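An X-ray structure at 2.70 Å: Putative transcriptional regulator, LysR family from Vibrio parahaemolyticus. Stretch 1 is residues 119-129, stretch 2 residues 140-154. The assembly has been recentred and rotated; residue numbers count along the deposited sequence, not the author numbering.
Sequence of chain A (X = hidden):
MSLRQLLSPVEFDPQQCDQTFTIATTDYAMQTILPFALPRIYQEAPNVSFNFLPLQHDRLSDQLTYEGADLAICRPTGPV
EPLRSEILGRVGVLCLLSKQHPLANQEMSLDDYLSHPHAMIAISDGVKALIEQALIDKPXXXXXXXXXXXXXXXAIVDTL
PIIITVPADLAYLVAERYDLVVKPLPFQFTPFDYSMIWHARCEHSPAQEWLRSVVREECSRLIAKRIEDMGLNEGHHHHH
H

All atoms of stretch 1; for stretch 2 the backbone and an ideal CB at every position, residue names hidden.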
ATOM      1  N   ALA A 119       9.418   3.309  13.932  1.00 32.06           N
ATOM      2  CA  ALA A 119       8.825   2.662  12.761  1.00 32.97           C
ATOM      3  C   ALA A 119       8.299   3.718  11.792  1.00 32.29           C
ATOM      4  O   ALA A 119       7.392   4.472  12.127  1.00 32.99           O
ATOM      5  CB  ALA A 119       7.714   1.721  13.181  1.00 33.26           C
HETATM    6  N   MSE A 120       8.870   3.789  10.594  1.00 34.52           N
HETATM    7  CA  MSE A 120       8.514   4.865   9.669  1.00 36.18           C
HETATM    8  C   MSE A 120       7.571   4.440   8.566  1.00 33.38           C
HETATM    9  O   MSE A 120       7.969   3.754   7.634  1.00 37.50           O
HETATM   10  CB  MSE A 120       9.757   5.463   9.040  1.00 37.84           C
HETATM   11  CG  MSE A 120       9.438   6.590   8.100  1.00 39.80           C
HETATM   12 SE   MSE A 120      10.993   7.715   7.740  1.00 73.34          SE
HETATM   13  CE  MSE A 120      11.723   7.882   9.555  1.00 43.76           C
ATOM     14  N   ILE A 121       6.326   4.880   8.650  1.00 30.32           N
ATOM     15  CA  ILE A 121       5.310   4.393   7.734  1.00 32.26           C
ATOM     16  C   ILE A 121       4.945   5.421   6.670  1.00 31.50           C
ATOM     17  O   ILE A 121       4.961   6.611   6.947  1.00 35.43           O
ATOM     18  CB  ILE A 121       4.064   3.954   8.520  1.00 34.71           C
ATOM     19  CG1 ILE A 121       4.321   2.585   9.136  1.00 32.97           C
ATOM     20  CG2 ILE A 121       2.832   3.924   7.625  1.00 34.83           C
ATOM     21  CD1 ILE A 121       4.896   1.616   8.131  1.00 35.51           C
ATOM     22  N   ALA A 122       4.688   4.954   5.447  1.00 31.89           N
ATOM     23  CA  ALA A 122       4.049   5.727   4.370  1.00 31.13           C
ATOM     24  C   ALA A 122       4.728   7.032   3.987  1.00 31.43           C
ATOM     25  O   ALA A 122       4.125   7.883   3.323  1.00 28.41           O
ATOM     26  CB  ALA A 122       2.590   5.978   4.709  1.00 31.28           C
ATOM     27  N   ILE A 123       5.978   7.180   4.410  1.00 32.60           N
ATOM     28  CA  ILE A 123       6.770   8.379   4.180  1.00 30.41           C
ATOM     29  C   ILE A 123       7.653   8.146   2.977  1.00 35.99           C
ATOM     30  O   ILE A 123       8.420   7.181   2.951  1.00 42.87           O
ATOM     31  CB  ILE A 123       7.720   8.606   5.359  1.00 31.71           C
ATOM     32  CG1 ILE A 123       6.938   8.993   6.621  1.00 34.63           C
ATOM     33  CG2 ILE A 123       8.791   9.620   4.998  1.00 34.34           C
ATOM     34  CD1 ILE A 123       6.349  10.407   6.622  1.00 33.53           C
ATOM     35  N   SER A 124       7.581   9.014   1.978  1.00 33.70           N
ATOM     36  CA  SER A 124       8.481   8.875   0.837  1.00 32.01           C
ATOM     37  C   SER A 124       9.948   9.139   1.217  1.00 36.23           C
ATOM     38  O   SER A 124      10.229   9.871   2.164  1.00 34.63           O
ATOM     39  CB  SER A 124       8.059   9.820  -0.266  1.00 30.12           C
ATOM     40  OG  SER A 124       8.080  11.148   0.204  1.00 32.12           O
ATOM     41  N   ASP A 125      10.881   8.533   0.486  1.00 38.10           N
ATOM     42  CA  ASP A 125      12.307   8.836   0.634  1.00 35.67           C
ATOM     43  C   ASP A 125      12.574  10.346   0.669  1.00 34.07           C
ATOM     44  O   ASP A 125      13.255  10.851   1.565  1.00 34.77           O
ATOM     45  CB  ASP A 125      13.106   8.209  -0.520  1.00 39.41           C
ATOM     46  CG  ASP A 125      13.024   6.684  -0.540  1.00 47.43           C
ATOM     47  OD1 ASP A 125      13.570   6.019   0.378  1.00 46.04           O
ATOM     48  OD2 ASP A 125      12.420   6.144  -1.490  1.00 55.80           O
ATOM     49  N   GLY A 126      12.054  11.062  -0.322  1.00 30.15           N
ATOM     50  CA  GLY A 126      12.210  12.505  -0.392  1.00 30.20           C
ATOM     51  C   GLY A 126      11.784  13.215   0.886  1.00 36.07           C
ATOM     52  O   GLY A 126      12.439  14.171   1.329  1.00 36.91           O
ATOM     53  N   VAL A 127      10.681  12.757   1.485  1.00 34.85           N
ATOM     54  CA  VAL A 127      10.241  13.271   2.785  1.00 33.20           C
ATOM     55  C   VAL A 127      11.078  12.716   3.934  1.00 31.34           C
ATOM     56  O   VAL A 127      11.296  13.398   4.921  1.00 29.33           O
ATOM     57  CB  VAL A 127       8.752  12.967   3.051  1.00 33.84           C
ATOM     58  CG1 VAL A 127       8.338  13.493   4.433  1.00 31.58           C
ATOM     59  CG2 VAL A 127       7.895  13.574   1.963  1.00 30.11           C
ATOM     60  N   LYS A 128      11.515  11.465   3.790  1.00 35.07           N
ATOM     61  CA  LYS A 128      12.456  10.807   4.704  1.00 35.87           C
ATOM     62  C   LYS A 128      13.727  11.642   4.813  1.00 35.45           C
ATOM     63  O   LYS A 128      14.299  11.810   5.898  1.00 31.04           O
ATOM     64  CB  LYS A 128      12.831   9.433   4.131  1.00 39.58           C
ATOM     65  CG  LYS A 128      13.089   8.330   5.135  1.00 39.89           C
ATOM     66  CD  LYS A 128      14.531   8.243   5.566  1.00 41.54           C
ATOM     67  CE  LYS A 128      14.734   6.981   6.404  1.00 45.78           C
ATOM     68  NZ  LYS A 128      16.175   6.683   6.672  1.00 55.57           N
ATOM     69  N   ALA A 129      14.169  12.146   3.663  1.00 33.83           N
ATOM     70  CA  ALA A 129      15.352  12.980   3.600  1.00 32.66           C
ATOM     71  C   ALA A 129      15.075  14.303   4.306  1.00 31.66           C
ATOM     72  O   ALA A 129      15.946  14.860   4.962  1.00 32.29           O
ATOM     73  CB  ALA A 129      15.754  13.206   2.149  1.00 29.38           C
ATOM     74  N   UNK A 140      21.720   9.673  16.430  1.00 37.02           N
ATOM     75  CA  UNK A 140      21.004   8.771  15.549  1.00 38.33           C
ATOM     76  C   UNK A 140      19.818   8.188  16.332  1.00 35.78           C
ATOM     77  O   UNK A 140      19.936   7.909  17.523  1.00 34.52           O
ATOM     78  CB  UNK A 140      21.924   7.669  15.020  1.00 38.33           C
ATOM     79  N   UNK A 141      18.676   7.994  15.692  1.00 30.96           N
ATOM     80  CA  UNK A 141      17.674   7.161  16.329  1.00 33.53           C
ATOM     81  C   UNK A 141      17.766   5.760  15.738  1.00 31.51           C
ATOM     82  O   UNK A 141      18.393   5.565  14.706  1.00 33.55           O
ATOM     83  CB  UNK A 141      16.272   7.746  16.151  1.00 33.53           C
ATOM     84  N   UNK A 142      17.173   4.779  16.406  1.00 33.39           N
ATOM     85  CA  UNK A 142      17.110   3.430  15.858  1.00 32.10           C
ATOM     86  C   UNK A 142      15.843   3.294  15.026  1.00 36.79           C
ATOM     87  O   UNK A 142      14.731   3.371  15.537  1.00 38.86           O
ATOM     88  CB  UNK A 142      17.148   2.380  16.970  1.00 32.10           C
ATOM     89  N   UNK A 143      16.032   3.117  13.727  1.00 38.14           N
ATOM     90  CA  UNK A 143      14.947   2.905  12.785  1.00 34.28           C
ATOM     91  C   UNK A 143      14.664   1.419  12.603  1.00 39.99           C
ATOM     92  O   UNK A 143      15.189   0.780  11.693  1.00 45.27           O
ATOM     93  CB  UNK A 143      15.278   3.550  11.438  1.00 34.28           C
ATOM     94  N   UNK A 144      13.833   0.864  13.470  1.00 40.05           N
ATOM     95  CA  UNK A 144      13.592  -0.574  13.491  1.00 37.17           C
ATOM     96  C   UNK A 144      12.716  -1.077  12.331  1.00 38.18           C
ATOM     97  O   UNK A 144      12.781  -2.245  11.950  1.00 37.52           O
ATOM     98  CB  UNK A 144      12.937  -0.953  14.821  1.00 37.17           C
ATOM     99  N   UNK A 145      11.888  -0.204  11.772  1.00 37.66           N
ATOM    100  CA  UNK A 145      10.983  -0.621  10.703  1.00 37.75           C
ATOM    101  C   UNK A 145      10.691   0.495   9.698  1.00 38.96           C
ATOM    102  O   UNK A 145      10.381   1.628  10.072  1.00 37.92           O
ATOM    103  CB  UNK A 145       9.669  -1.120  11.307  1.00 37.75           C
ATOM    104  N   UNK A 146      10.805   0.170   8.413  1.00 39.05           N
ATOM    105  CA  UNK A 146      10.433   1.113   7.366  1.00 38.01           C
ATOM    106  C   UNK A 146       9.555   0.408   6.354  1.00 37.01           C
ATOM    107  O   UNK A 146      10.037  -0.393   5.566  1.00 39.30           O
ATOM    108  CB  UNK A 146      11.670   1.707   6.690  1.00 38.01           C
ATOM    109  N   UNK A 147       8.260   0.685   6.402  1.00 36.58           N
ATOM    110  CA  UNK A 147       7.308   0.047   5.506  1.00 36.57           C
ATOM    111  C   UNK A 147       6.516   1.102   4.745  1.00 40.55           C
ATOM    112  O   UNK A 147       6.928   2.261   4.680  1.00 42.79           O
ATOM    113  CB  UNK A 147       6.366  -0.873   6.285  1.00 36.57           C
ATOM    114  N   UNK A 148       5.381   0.707   4.176  1.00 39.23           N
ATOM    115  CA  UNK A 148       4.635   1.589   3.282  1.00 40.12           C
ATOM    116  C   UNK A 148       3.132   1.428   3.417  1.00 42.99           C
ATOM    117  O   UNK A 148       2.396   2.409   3.306  1.00 40.79           O
ATOM    118  CB  UNK A 148       5.046   1.330   1.831  1.00 40.12           C
ATOM    119  N   UNK A 149       2.675   0.196   3.642  1.00 41.78           N
ATOM    120  CA  UNK A 149       1.365   0.002   4.243  1.00 42.78           C
ATOM    121  C   UNK A 149       1.691  -0.002   5.721  1.00 43.93           C
ATOM    122  O   UNK A 149       2.797  -0.384   6.100  1.00 39.03           O
ATOM    123  CB  UNK A 149       0.654  -1.269   3.774  1.00 42.78           C
ATOM    124  N   UNK A 150       0.769   0.453   6.560  1.00 43.73           N
ATOM    125  CA  UNK A 150       1.055   0.478   7.988  1.00 41.58           C
ATOM    126  C   UNK A 150       0.651  -0.777   8.767  1.00 44.03           C
ATOM    127  O   UNK A 150       0.989  -0.891   9.945  1.00 46.54           O
ATOM    128  CB  UNK A 150       0.351   1.687   8.607  1.00 41.58           C
ATOM    129  N   UNK A 151      -0.057  -1.714   8.141  1.00 43.14           N
ATOM    130  CA  UNK A 151      -0.382  -2.959   8.842  1.00 42.00           C
ATOM    131  C   UNK A 151       0.866  -3.730   9.276  1.00 39.95           C
ATOM    132  O   UNK A 151       0.765  -4.746   9.954  1.00 40.49           O
ATOM    133  CB  UNK A 151      -1.248  -3.848   7.947  1.00 42.00           C
ATOM    134  N   UNK A 152       2.039  -3.237   8.897  1.00 41.41           N
ATOM    135  CA  UNK A 152       3.298  -3.853   9.320  1.00 43.03           C
ATOM    136  C   UNK A 152       3.748  -3.285  10.662  1.00 40.49           C
ATOM    137  O   UNK A 152       4.129  -4.030  11.559  1.00 39.88           O
ATOM    138  CB  UNK A 152       4.384  -3.638   8.264  1.00 43.03           C
ATOM    139  N   UNK A 153       3.712  -1.962  10.795  1.00 42.38           N
ATOM    140  CA  UNK A 153       3.997  -1.341  12.082  1.00 40.20           C
ATOM    141  C   UNK A 153       2.939  -1.783  13.092  1.00 37.80           C
ATOM    142  O   UNK A 153       3.277  -2.169  14.208  1.00 37.19           O
ATOM    143  CB  UNK A 153       4.033   0.184  11.960  1.00 40.20           C
ATOM    144  N   UNK A 154       1.667  -1.746  12.689  1.00 37.54           N
ATOM    145  CA  UNK A 154       0.584  -2.252  13.530  1.00 37.11           C
ATOM    146  C   UNK A 154       1.036  -3.568  14.144  1.00 41.12           C
ATOM    147  O   UNK A 154       0.969  -3.750  15.358  1.00 43.98           O
ATOM    148  CB  UNK A 154      -0.708  -2.433  12.731  1.00 37.11           C
TER

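Positions 140 and 142 leave identity open: no atom of stretch 1 lies within 5.5 Å of either ideal CB, so almost any residue would suit. They are Q140 and K142, and neither makes contact. At 141 the ideal CB is equally isolated but points toward stretch 1, so only a long side chain could arrive. R141 does, its NH2 3.7 Å from M120 CE, with that methyl at the guanidinium edge. From 143, CA-to-CB runs sideways; the selenomethionine methyl of M120 invites a flexible apolar chain, though others could reach. The residue is selenomethionine M143, its SE 3.5 Å from M120 CE and its CE 4.3 Å from K128 CE. Position 144, sideways and unselected, is V144.

At 145 and 146 the backbone pairs in parallel with A119 and M120. M120 N donates to the carbonyl O of 145 at 2.7 Å and 164°. The ideal CB of 145 is 3.9 Å from A119 CB, on the same sheet face, which favours an apolar residue without fixing its size; L145 CB is 4.0 Å from A119 CB.

The CB of 146 lies on the M120 side of the sheet, 4.3 Å from M120 O. Farther out, stretch 1 offers the I123 carbonyl and the D125 carboxylate, so a long cationic donor suits, lysine or arginine. R146 uses NH2 to donate weakly to I123 O (3.0 Å), while NH1 and NH2 each lie 3.3 Å from D125 OD1 in a salt bridge. K128 CG covers one face of the R146 guanidinium, 3.5 Å from R146 NH1.

At 147 the ideal CB is already 3.4 Å from I121 CD1, which argues for a small residue. A147 fits, and its N donates weakly to M120 O (3.3 Å).

The CB of 148 points away, 5.1 Å from A122 N, so contact demands a long side chain that turns back; an aromatic is one option. Y148 returns, its OH 3.7 Å from S124 CA and accepting a weak bond from R146 NH2 at 3.3 Å.

Positions 149 and 151 point away and permit many residues; they are H149 and E151. At 150 the ideal CB sits 3.5 Å from I121 CG2, favouring an apolar group; L150 CB packs there at 3.4 Å, while its end leads away. Position 152, sideways, is A152. The CB of 153 points toward stretch 1, 3.7 Å from I121 CG1 and 4.2 Å from A119 CB, suiting a small apolar residue: A153. Position 154, out of reach, is L154.

Stretch 2 140-154: QRKMVLRAYHLEAAL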
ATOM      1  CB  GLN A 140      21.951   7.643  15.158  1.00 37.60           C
ATOM      2  CG  GLN A 140      22.151   7.411  13.682  1.00 43.61           C
ATOM      3  CD  GLN A 140      23.479   6.700  13.423  1.00 53.82           C
ATOM      4  OE1 GLN A 140      24.550   7.309  13.539  1.00 54.52           O
ATOM      5  NE2 GLN A 140      23.415   5.400  13.100  1.00 50.45           N
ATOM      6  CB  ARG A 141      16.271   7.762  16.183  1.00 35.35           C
ATOM      7  CG  ARG A 141      15.682   7.647  14.819  1.00 33.53           C
ATOM      8  CD  ARG A 141      14.599   8.681  14.640  1.00 38.11           C
ATOM      9  NE  ARG A 141      14.254   8.871  13.235  1.00 37.62           N
ATOM     10  CZ  ARG A 141      15.081   9.392  12.335  1.00 38.17           C
ATOM     11  NH1 ARG A 141      16.308   9.774  12.684  1.00 32.27           N
ATOM     12  NH2 ARG A 141      14.676   9.529  11.081  1.00 40.42           N
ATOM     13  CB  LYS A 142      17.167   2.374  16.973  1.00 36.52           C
ATOM     14  CG  LYS A 142      16.348   2.760  18.236  1.00 42.05           C
ATOM     15  CD  LYS A 142      16.660   1.903  19.500  1.00 42.15           C
ATOM     16  CE  LYS A 142      15.724   2.294  20.672  1.00 39.93           C
ATOM     17  NZ  LYS A 142      16.091   1.726  22.016  1.00 36.56           N
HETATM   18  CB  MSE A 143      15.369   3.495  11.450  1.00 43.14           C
HETATM   19  CG  MSE A 143      14.888   4.916  11.216  1.00 48.61           C
HETATM   20 SE   MSE A 143      13.188   4.743  10.293  1.00 49.58          SE
HETATM   21  CE  MSE A 143      13.766   3.557   8.847  1.00 46.76           C
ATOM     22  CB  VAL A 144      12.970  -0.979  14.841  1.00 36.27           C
ATOM     23  CG1 VAL A 144      11.974  -2.088  14.669  1.00 37.98           C
ATOM     24  CG2 VAL A 144      14.056  -1.364  15.823  1.00 42.19           C
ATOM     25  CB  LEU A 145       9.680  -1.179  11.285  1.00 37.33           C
ATOM     26  CG  LEU A 145       8.538  -1.497  10.314  1.00 38.00           C
ATOM     27  CD1 LEU A 145       9.021  -2.359   9.157  1.00 37.52           C
ATOM     28  CD2 LEU A 145       7.362  -2.170  11.043  1.00 37.54           C
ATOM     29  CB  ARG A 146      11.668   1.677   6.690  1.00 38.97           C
ATOM     30  CG  ARG A 146      11.382   2.390   5.397  1.00 40.26           C
ATOM     31  CD  ARG A 146      11.472   3.890   5.548  1.00 41.76           C
ATOM     32  NE  ARG A 146      10.915   4.530   4.360  1.00 47.60           N
ATOM     33  CZ  ARG A 146      11.626   5.129   3.413  1.00 44.76           C
ATOM     34  NH1 ARG A 146      12.945   5.207   3.511  1.00 43.44           N
ATOM     35  NH2 ARG A 146      11.003   5.673   2.374  1.00 46.99           N
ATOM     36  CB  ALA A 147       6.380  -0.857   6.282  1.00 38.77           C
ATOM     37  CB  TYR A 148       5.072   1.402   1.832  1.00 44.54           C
ATOM     38  CG  TYR A 148       6.071   2.441   1.352  1.00 47.93           C
ATOM     39  CD1 TYR A 148       5.661   3.742   1.057  1.00 47.00           C
ATOM     40  CD2 TYR A 148       7.419   2.123   1.190  1.00 46.49           C
ATOM     41  CE1 TYR A 148       6.566   4.700   0.610  1.00 45.77           C
ATOM     42  CE2 TYR A 148       8.331   3.072   0.738  1.00 48.43           C
ATOM     43  CZ  TYR A 148       7.898   4.358   0.450  1.00 47.48           C
ATOM     44  OH  TYR A 148       8.799   5.303  -0.003  1.00 51.10           O
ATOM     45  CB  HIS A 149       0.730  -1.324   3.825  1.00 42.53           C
ATOM     46  CG  HIS A 149       0.681  -1.526   2.337  1.00 51.58           C
ATOM     47  ND1 HIS A 149       0.022  -0.670   1.491  1.00 52.13           N
ATOM     48  CD2 HIS A 149       1.212  -2.501   1.553  1.00 50.05           C
ATOM     49  CE1 HIS A 149       0.157  -1.095   0.241  1.00 49.52           C
ATOM     50  NE2 HIS A 149       0.869  -2.203   0.256  1.00 45.27           N
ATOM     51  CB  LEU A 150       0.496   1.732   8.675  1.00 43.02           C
ATOM     52  CG  LEU A 150      -0.969   2.190   8.598  1.00 44.49           C
ATOM     53  CD1 LEU A 150      -1.987   1.133   8.105  1.00 41.72           C
ATOM     54  CD2 LEU A 150      -1.333   2.702   9.983  1.00 39.93           C
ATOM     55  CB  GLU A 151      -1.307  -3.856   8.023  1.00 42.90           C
ATOM     56  CG  GLU A 151      -1.439  -3.443   6.569  1.00 51.19           C
ATOM     57  CD  GLU A 151      -2.825  -2.887   6.226  1.00 53.56           C
ATOM     58  OE1 GLU A 151      -3.845  -3.549   6.560  1.00 47.34           O
ATOM     59  OE2 GLU A 151      -2.876  -1.794   5.608  1.00 54.64           O
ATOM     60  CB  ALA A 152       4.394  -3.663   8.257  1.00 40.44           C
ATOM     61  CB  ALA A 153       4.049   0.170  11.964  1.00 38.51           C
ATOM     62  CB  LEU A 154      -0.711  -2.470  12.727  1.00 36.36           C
ATOM     63  CG  LEU A 154      -1.422  -1.274  12.067  1.00 43.96           C
ATOM     64  CD1 LEU A 154      -2.712  -1.680  11.333  1.00 41.14           C
ATOM     65  CD2 LEU A 154      -1.718  -0.159  13.074  1.00 41.83           C
TER
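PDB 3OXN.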